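Local structure of major capsid protein P2 (2VVF) at residues 152-157 against 175-180; 230-235 against 259-264. The protein forms the outer protein shell of bacteriophage PM2 as its major capsid protein, a homotrimer whose subunits each fold as a double jelly roll. All coordinates share one frame; numbering follows the deposited sequence.

Interaction 1: 152-157 against 175-180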
ATOM      1  N   LYS A 152     -22.984  27.005   5.363  1.00 30.08           N
ATOM      2  CA  LYS A 152     -23.922  27.055   6.473  1.00 29.78           C
ATOM      3  C   LYS A 152     -23.323  27.755   7.684  1.00 33.84           C
ATOM      4  O   LYS A 152     -22.108  27.755   7.877  1.00 33.33           O
ATOM      5  CB  LYS A 152     -24.391  25.647   6.840  1.00 31.90           C
ATOM      6  CG  LYS A 152     -25.706  25.253   6.193  1.00 41.07           C
ATOM      7  CD  LYS A 152     -25.567  23.976   5.389  1.00 47.81           C
ATOM      8  CE  LYS A 152     -26.571  23.937   4.251  1.00 56.34           C
ATOM      9  NZ  LYS A 152     -27.409  22.709   4.291  1.00 64.70           N
ATOM     10  N   GLN A 153     -24.187  28.357   8.492  1.00 30.85           N
ATOM     11  CA  GLN A 153     -23.748  29.079   9.676  1.00 30.73           C
ATOM     12  C   GLN A 153     -23.557  28.162  10.874  1.00 35.21           C
ATOM     13  O   GLN A 153     -24.425  27.349  11.200  1.00 34.82           O
ATOM     14  CB  GLN A 153     -24.734  30.195  10.025  1.00 31.80           C
ATOM     15  CG  GLN A 153     -24.282  31.086  11.173  1.00 38.36           C
ATOM     16  CD  GLN A 153     -23.150  32.012  10.778  1.00 50.73           C
ATOM     17  OE1 GLN A 153     -22.789  32.107   9.606  1.00 44.76           O
ATOM     18  NE2 GLN A 153     -22.582  32.704  11.760  1.00 41.14           N
ATOM     19  N   LEU A 154     -22.411  28.306  11.529  1.00 32.15           N
ATOM     20  CA  LEU A 154     -22.106  27.524  12.716  1.00 32.24           C
ATOM     21  C   LEU A 154     -22.165  28.458  13.904  1.00 37.05           C
ATOM     22  O   LEU A 154     -21.791  29.626  13.816  1.00 36.36           O
ATOM     23  CB  LEU A 154     -20.714  26.900  12.623  1.00 32.18           C
ATOM     24  CG  LEU A 154     -20.601  25.650  11.752  1.00 36.69           C
ATOM     25  CD1 LEU A 154     -19.244  24.991  11.939  1.00 36.94           C
ATOM     26  CD2 LEU A 154     -21.729  24.675  12.053  1.00 38.74           C
ATOM     27  N   ASN A 155     -22.655  27.950  15.020  1.00 34.68           N
ATOM     28  CA  ASN A 155     -22.745  28.771  16.198  1.00 34.91           C
ATOM     29  C   ASN A 155     -21.699  28.328  17.168  1.00 39.17           C
ATOM     30  O   ASN A 155     -21.109  27.247  17.041  1.00 38.76           O
ATOM     31  CB  ASN A 155     -24.090  28.580  16.878  1.00 36.32           C
ATOM     32  CG  ASN A 155     -25.238  28.820  15.956  1.00 63.43           C
ATOM     33  OD1 ASN A 155     -26.021  27.909  15.662  1.00 58.00           O
ATOM     34  ND2 ASN A 155     -25.312  30.033  15.422  1.00 56.41           N
ATOM     35  N   ASN A 156     -21.545  29.136  18.201  1.00 35.99           N
ATOM     36  CA  ASN A 156     -20.672  28.773  19.273  1.00 35.87           C
ATOM     37  C   ASN A 156     -21.629  28.058  20.232  1.00 39.47           C
ATOM     38  O   ASN A 156     -22.486  28.672  20.888  1.00 38.60           O
ATOM     39  CB  ASN A 156     -20.054  30.003  19.911  1.00 36.99           C
ATOM     40  CG  ASN A 156     -19.565  29.726  21.296  1.00 59.66           C
ATOM     41  OD1 ASN A 156     -19.035  28.643  21.571  1.00 53.17           O
ATOM     42  ND2 ASN A 156     -19.789  30.673  22.204  1.00 52.04           N
ATOM     43  N   GLY A 157     -21.536  26.738  20.205  1.00 35.65           N
ATOM     44  CA  GLY A 157     -22.410  25.863  20.962  1.00 35.25           C
ATOM     45  C   GLY A 157     -22.690  24.692  20.024  1.00 38.69           C
ATOM     46  O   GLY A 157     -21.762  24.082  19.495  1.00 38.17           O
ATOM     47  N   ILE A 175     -17.813  13.823   4.061  1.00 23.55           N
ATOM     48  CA  ILE A 175     -18.310  15.167   4.322  1.00 23.30           C
ATOM     49  C   ILE A 175     -17.195  15.944   5.011  1.00 27.22           C
ATOM     50  O   ILE A 175     -16.638  15.489   6.008  1.00 26.66           O
ATOM     51  CB  ILE A 175     -19.584  15.143   5.183  1.00 26.30           C
ATOM     52  CG1 ILE A 175     -20.713  14.415   4.452  1.00 26.58           C
ATOM     53  CG2 ILE A 175     -20.006  16.559   5.549  1.00 26.90           C
ATOM     54  CD1 ILE A 175     -21.841  13.974   5.365  1.00 32.31           C
ATOM     55  N   HIS A 176     -16.845  17.097   4.458  1.00 24.13           N
ATOM     56  CA  HIS A 176     -15.780  17.911   5.029  1.00 24.06           C
ATOM     57  C   HIS A 176     -16.304  19.243   5.544  1.00 28.38           C
ATOM     58  O   HIS A 176     -16.770  20.074   4.769  1.00 27.88           O
ATOM     59  CB  HIS A 176     -14.671  18.147   4.001  1.00 24.79           C
ATOM     60  CG  HIS A 176     -14.231  16.905   3.292  1.00 27.93           C
ATOM     61  ND1 HIS A 176     -13.248  16.076   3.786  1.00 29.70           N
ATOM     62  CD2 HIS A 176     -14.643  16.349   2.129  1.00 29.56           C
ATOM     63  CE1 HIS A 176     -13.072  15.062   2.957  1.00 28.97           C
ATOM     64  NE2 HIS A 176     -13.906  15.205   1.944  1.00 29.29           N
ATOM     65  N   ILE A 177     -16.223  19.436   6.855  1.00 25.49           N
ATOM     66  CA  ILE A 177     -16.669  20.675   7.477  1.00 25.47           C
ATOM     67  C   ILE A 177     -15.490  21.632   7.605  1.00 29.86           C
ATOM     68  O   ILE A 177     -14.578  21.410   8.402  1.00 29.23           O
ATOM     69  CB  ILE A 177     -17.331  20.415   8.842  1.00 28.56           C
ATOM     70  CG1 ILE A 177     -18.561  19.520   8.675  1.00 28.89           C
ATOM     71  CG2 ILE A 177     -17.698  21.731   9.517  1.00 29.22           C
ATOM     72  CD1 ILE A 177     -18.749  18.528   9.801  1.00 35.54           C
ATOM     73  N   LYS A 178     -15.502  22.687   6.798  1.00 27.13           N
ATOM     74  CA  LYS A 178     -14.425  23.667   6.811  1.00 27.16           C
ATOM     75  C   LYS A 178     -14.727  24.816   7.764  1.00 32.13           C
ATOM     76  O   LYS A 178     -15.401  25.781   7.399  1.00 31.69           O
ATOM     77  CB  LYS A 178     -14.167  24.196   5.402  1.00 29.45           C
ATOM     78  CG  LYS A 178     -13.733  23.128   4.412  1.00 39.97           C
ATOM     79  CD  LYS A 178     -12.651  23.652   3.482  1.00 48.52           C
ATOM     80  CE  LYS A 178     -13.250  24.304   2.247  1.00 57.89           C
ATOM     81  NZ  LYS A 178     -12.213  24.964   1.409  1.00 66.76           N
ATOM     82  N   ALA A 179     -14.225  24.697   8.987  1.00 29.66           N
ATOM     83  CA  ALA A 179     -14.415  25.711  10.019  1.00 29.77           C
ATOM     84  C   ALA A 179     -13.242  25.629  10.987  1.00 34.45           C
ATOM     85  O   ALA A 179     -12.646  24.566  11.153  1.00 34.26           O
ATOM     86  CB  ALA A 179     -15.730  25.484  10.750  1.00 30.49           C
ATOM     87  N   ALA A 180     -12.908  26.748  11.620  1.00 31.41           N
ATOM     88  CA  ALA A 180     -11.771  26.789  12.534  1.00 31.34           C
ATOM     89  C   ALA A 180     -12.079  26.472  13.998  1.00 35.39           C
ATOM     90  O   ALA A 180     -11.161  26.233  14.784  1.00 35.15           O
ATOM     91  CB  ALA A 180     -11.048  28.121  12.418  1.00 32.03           C
TER
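Leu154 and Ala179 meet methyl to methyl across strand 252-263, which runs between strand 143-154 and strand 171-178. Segment 152-157 includes the last part of strand 143-154, and at its start Lys152 is tied by its backbone to Ala254 of strand 252-263, while its NZ ammonium group forms a salt bridge with Asp163. Leu154, two residues on, is joined through its backbone to Glu252 of the same middle strand, and its side chain turns toward segment 175-180. With CG anti to the carbonyl carbon (chi1 -79°) and CD1 continuing outward in an extended line (chi2 -170°), the leucine delivers one methyl to that segment. CD1 lies 3.7 Å from CB of Ala179, just past the end of strand 171-178, and a little further, at 4.3 Å, from CG2 of Ile177. The two partners lie two residues apart, so both present themselves to the same methyl. Leucine suits its place because it has the length to span a middle strand whose Ala254 is small; alanine suits the other end, where a short methyl meets the leucine tip. Ile177 adds a branched flank that also touches Ile256 and Val185, and with Leu154 it packs on Val182 of the facing sheet. Beyond Leu154, which also touches Thr159, the chain passes through Asn155 and Asn156 to strand 157-161. The CA atoms of Leu154 and Ala179 are 8.3 Å apart, as befits chains separated by a third strand; Lys152, Leu154 and His176 bond by their backbones to strand 252-263. What the two segments share directly is therefore wholly apolar: three buried side chains in van der Waals contact, with little directional demand, forming part of the hydrophobic interior between the sheets of the C-terminal jelly roll.

Interaction 2: 230-235 against 259-264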
ATOM      1  N   TYR A 230     -18.933   0.285  -0.508  1.00 24.22           N
ATOM      2  CA  TYR A 230     -20.163  -0.148   0.150  1.00 23.69           C
ATOM      3  C   TYR A 230     -20.271   0.342   1.587  1.00 26.06           C
ATOM      4  O   TYR A 230     -21.256   0.070   2.274  1.00 25.14           O
ATOM      5  CB  TYR A 230     -20.269  -1.673   0.127  1.00 25.18           C
ATOM      6  CG  TYR A 230     -20.586  -2.247  -1.231  1.00 27.50           C
ATOM      7  CD1 TYR A 230     -21.884  -2.233  -1.725  1.00 29.63           C
ATOM      8  CD2 TYR A 230     -19.589  -2.809  -2.019  1.00 28.37           C
ATOM      9  CE1 TYR A 230     -22.182  -2.762  -2.966  1.00 30.74           C
ATOM     10  CE2 TYR A 230     -19.876  -3.341  -3.263  1.00 29.31           C
ATOM     11  CZ  TYR A 230     -21.174  -3.316  -3.731  1.00 37.74           C
ATOM     12  OH  TYR A 230     -21.467  -3.848  -4.967  1.00 39.91           O
ATOM     13  N   GLN A 231     -19.244   1.047   2.047  1.00 22.19           N
ATOM     14  CA  GLN A 231     -19.233   1.567   3.407  1.00 21.84           C
ATOM     15  C   GLN A 231     -19.779   2.989   3.402  1.00 25.49           C
ATOM     16  O   GLN A 231     -20.124   3.540   4.448  1.00 25.43           O
ATOM     17  CB  GLN A 231     -17.813   1.555   3.979  1.00 23.08           C
ATOM     18  CG  GLN A 231     -17.360   0.212   4.535  1.00 33.88           C
ATOM     19  CD  GLN A 231     -18.514  -0.720   4.848  1.00 48.08           C
ATOM     20  OE1 GLN A 231     -19.259  -0.506   5.803  1.00 42.39           O
ATOM     21  NE2 GLN A 231     -18.644  -1.784   4.065  1.00 39.11           N
ATOM     22  N   SER A 232     -19.853   3.575   2.214  1.00 21.67           N
ATOM     23  CA  SER A 232     -20.356   4.932   2.058  1.00 21.34           C
ATOM     24  C   SER A 232     -21.852   4.993   2.347  1.00 25.39           C
ATOM     25  O   SER A 232     -22.536   3.970   2.357  1.00 24.87           O
ATOM     26  CB  SER A 232     -20.071   5.448   0.646  1.00 24.27           C
ATOM     27  OG  SER A 232     -20.773   4.690  -0.321  1.00 31.25           O
ATOM     28  N   VAL A 233     -22.353   6.201   2.581  1.00 22.18           N
ATOM     29  CA  VAL A 233     -23.765   6.402   2.871  1.00 22.04           C
ATOM     30  C   VAL A 233     -24.629   6.224   1.624  1.00 26.08           C
ATOM     31  O   VAL A 233     -24.491   6.963   0.649  1.00 25.57           O
ATOM     32  CB  VAL A 233     -24.014   7.779   3.520  1.00 25.86           C
ATOM     33  CG1 VAL A 233     -25.502   8.001   3.748  1.00 25.61           C
ATOM     34  CG2 VAL A 233     -23.237   7.908   4.822  1.00 25.62           C
ATOM     35  N   LEU A 234     -25.526   5.245   1.664  1.00 22.84           N
ATOM     36  CA  LEU A 234     -26.435   5.002   0.551  1.00 22.58           C
ATOM     37  C   LEU A 234     -27.698   5.828   0.760  1.00 27.23           C
ATOM     38  O   LEU A 234     -28.489   5.554   1.660  1.00 26.67           O
ATOM     39  CB  LEU A 234     -26.796   3.519   0.450  1.00 22.42           C
ATOM     40  CG  LEU A 234     -27.862   3.199  -0.603  1.00 26.73           C
ATOM     41  CD1 LEU A 234     -27.480   3.791  -1.952  1.00 26.68           C
ATOM     42  CD2 LEU A 234     -28.088   1.700  -0.716  1.00 28.63           C
ATOM     43  N   LEU A 235     -27.866   6.858  -0.061  1.00 24.65           N
ATOM     44  CA  LEU A 235     -29.020   7.736   0.051  1.00 24.85           C
ATOM     45  C   LEU A 235     -30.320   7.035  -0.338  1.00 30.36           C
ATOM     46  O   LEU A 235     -30.877   7.269  -1.411  1.00 29.74           O
ATOM     47  CB  LEU A 235     -28.802   9.018  -0.749  1.00 24.74           C
ATOM     48  CG  LEU A 235     -27.657   9.883  -0.210  1.00 29.05           C
ATOM     49  CD1 LEU A 235     -27.385  11.070  -1.118  1.00 29.10           C
ATOM     50  CD2 LEU A 235     -27.952  10.347   1.208  1.00 30.95           C
ATOM     51  N   GLU A 259     -18.926  14.868  -0.824  1.00 23.93           N
ATOM     52  CA  GLU A 259     -18.487  14.068  -1.958  1.00 23.52           C
ATOM     53  C   GLU A 259     -19.543  13.020  -2.284  1.00 27.30           C
ATOM     54  O   GLU A 259     -19.601  11.966  -1.652  1.00 26.86           O
ATOM     55  CB  GLU A 259     -17.154  13.385  -1.648  1.00 24.77           C
ATOM     56  CG  GLU A 259     -15.976  14.339  -1.554  1.00 33.83           C
ATOM     57  CD  GLU A 259     -14.659  13.615  -1.356  1.00 51.66           C
ATOM     58  OE1 GLU A 259     -14.157  13.017  -2.330  1.00 48.07           O
ATOM     59  OE2 GLU A 259     -14.131  13.637  -0.225  1.00 42.77           O
ATOM     60  N   TYR A 260     -20.393  13.328  -3.256  1.00 23.75           N
ATOM     61  CA  TYR A 260     -21.444  12.410  -3.668  1.00 23.42           C
ATOM     62  C   TYR A 260     -20.895  11.416  -4.684  1.00 27.04           C
ATOM     63  O   TYR A 260     -19.813  11.613  -5.238  1.00 26.41           O
ATOM     64  CB  TYR A 260     -22.619  13.177  -4.281  1.00 24.47           C
ATOM     65  CG  TYR A 260     -23.432  13.969  -3.281  1.00 25.97           C
ATOM     66  CD1 TYR A 260     -24.440  13.365  -2.543  1.00 27.79           C
ATOM     67  CD2 TYR A 260     -23.207  15.328  -3.096  1.00 26.65           C
ATOM     68  CE1 TYR A 260     -25.193  14.091  -1.639  1.00 28.52           C
ATOM     69  CE2 TYR A 260     -23.955  16.060  -2.194  1.00 27.39           C
ATOM     70  CZ  TYR A 260     -24.943  15.437  -1.468  1.00 34.29           C
ATOM     71  OH  TYR A 260     -25.686  16.164  -0.569  1.00 34.53           O
ATOM     72  N   MET A 261     -21.655  10.356  -4.931  1.00 23.79           N
ATOM     73  CA  MET A 261     -21.268   9.330  -5.889  1.00 23.78           C
ATOM     74  C   MET A 261     -22.518   8.720  -6.510  1.00 28.46           C
ATOM     75  O   MET A 261     -23.532   8.543  -5.837  1.00 27.77           O
ATOM     76  CB  MET A 261     -20.467   8.225  -5.196  1.00 26.01           C
ATOM     77  CG  MET A 261     -19.057   8.613  -4.792  1.00 29.47           C
ATOM     78  SD  MET A 261     -18.218   7.259  -3.943  1.00 33.51           S
ATOM     79  CE  MET A 261     -19.517   6.680  -2.856  1.00 30.12           C
ATOM     80  N   GLY A 262     -22.435   8.379  -7.790  1.00 25.99           N
ATOM     81  CA  GLY A 262     -23.560   7.772  -8.485  1.00 26.25           C
ATOM     82  C   GLY A 262     -23.294   7.709  -9.986  1.00 31.19           C
ATOM     83  O   GLY A 262     -22.349   8.310 -10.479  1.00 30.75           O
ATOM     84  N   VAL A 263     -24.119   6.957 -10.699  1.00 28.77           N
ATOM     85  CA  VAL A 263     -24.035   6.815 -12.147  1.00 29.06           C
ATOM     86  C   VAL A 263     -24.551   8.111 -12.740  1.00 34.41           C
ATOM     87  O   VAL A 263     -25.703   8.507 -12.524  1.00 33.86           O
ATOM     88  CB  VAL A 263     -24.864   5.599 -12.657  1.00 32.78           C
ATOM     89  CG1 VAL A 263     -24.864   5.530 -14.156  1.00 32.58           C
ATOM     90  CG2 VAL A 263     -24.384   4.291 -12.028  1.00 32.55           C
ATOM     91  N   TRP A 264     -23.670   8.786 -13.462  1.00 32.21           N
ATOM     92  CA  TRP A 264     -24.018  10.048 -14.077  1.00 32.55           C
ATOM     93  C   TRP A 264     -25.211   9.915 -15.010  1.00 37.93           C
ATOM     94  O   TRP A 264     -25.291   8.988 -15.818  1.00 37.47           O
ATOM     95  CB  TRP A 264     -22.824  10.641 -14.821  1.00 31.35           C
ATOM     96  CG  TRP A 264     -23.084  12.027 -15.324  1.00 31.90           C
ATOM     97  CD1 TRP A 264     -22.964  13.192 -14.621  1.00 35.24           C
ATOM     98  CD2 TRP A 264     -23.543  12.395 -16.633  1.00 32.10           C
ATOM     99  NE1 TRP A 264     -23.305  14.262 -15.414  1.00 34.52           N
ATOM    100  CE2 TRP A 264     -23.662  13.800 -16.654  1.00 35.89           C
ATOM    101  CE3 TRP A 264     -23.855  11.674 -17.790  1.00 33.18           C
ATOM    102  CZ2 TRP A 264     -24.080  14.497 -17.786  1.00 35.16           C
ATOM    103  CZ3 TRP A 264     -24.271  12.368 -18.913  1.00 34.70           C
ATOM    104  CH2 TRP A 264     -24.381  13.765 -18.902  1.00 35.24           C
TER
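Ser232 OG is gripped by two hydrogen bonds, one to the carbonyl oxygen of Val229 and one from NH1 of Arg171, and against this satisfied oxygen rests the end of Met261. The methionine CE lies 3.5 Å from OG and 3.8 Å from CB of Ser232, a van der Waals touch. Its chain runs straight to the sulfur and then bends (chi3 -43°), which turns the methyl toward the serine; a flexible thioether fits such a mixed polar and apolar place well. Tyr260, the preceding residue, projects from the other side of the strand. Leu235 CD1 reaches the edge of its ring, in the ring plane, 3.8 Å from CE1, and the two side chains cross at about a right angle. The phenol OH is held by the carbonyl oxygen of Pro165, while Phe269 meets the ring edge-to-face. Both contacts straddle strand 171-178, which pairs with strand 233-234 on one flank and 252-263 on the other. Two contacts on opposite faces of a central strand belong to the packing of the antiparallel sheet in the C-terminal jelly roll, near a calcium ion about 10 Å from the Met261 side chain.

From the N terminus, interaction 1 comes first: the chain leaves strand 143-154, crosses into the facing sheet as 157-161, and returns along 171-178, where the contact closes the loop. Interaction 2 follows in series, the chain running from 230-235 through strand 242-248 and back along 252-263 before closing, so the two loops neither nest nor cross. Their centres lie 23 Å apart, yet all four segments lie within the C-terminal domain and both contacts reach one antiparallel sheet. They are joined directly by a probable hydrogen bond, 2.7 Å from NE2 of His176 to OE2 of Glu259. Together they tie strands 143-154, 171-178, 233-234 and 252-263 at two places, across strand 252-263 and across 171-178.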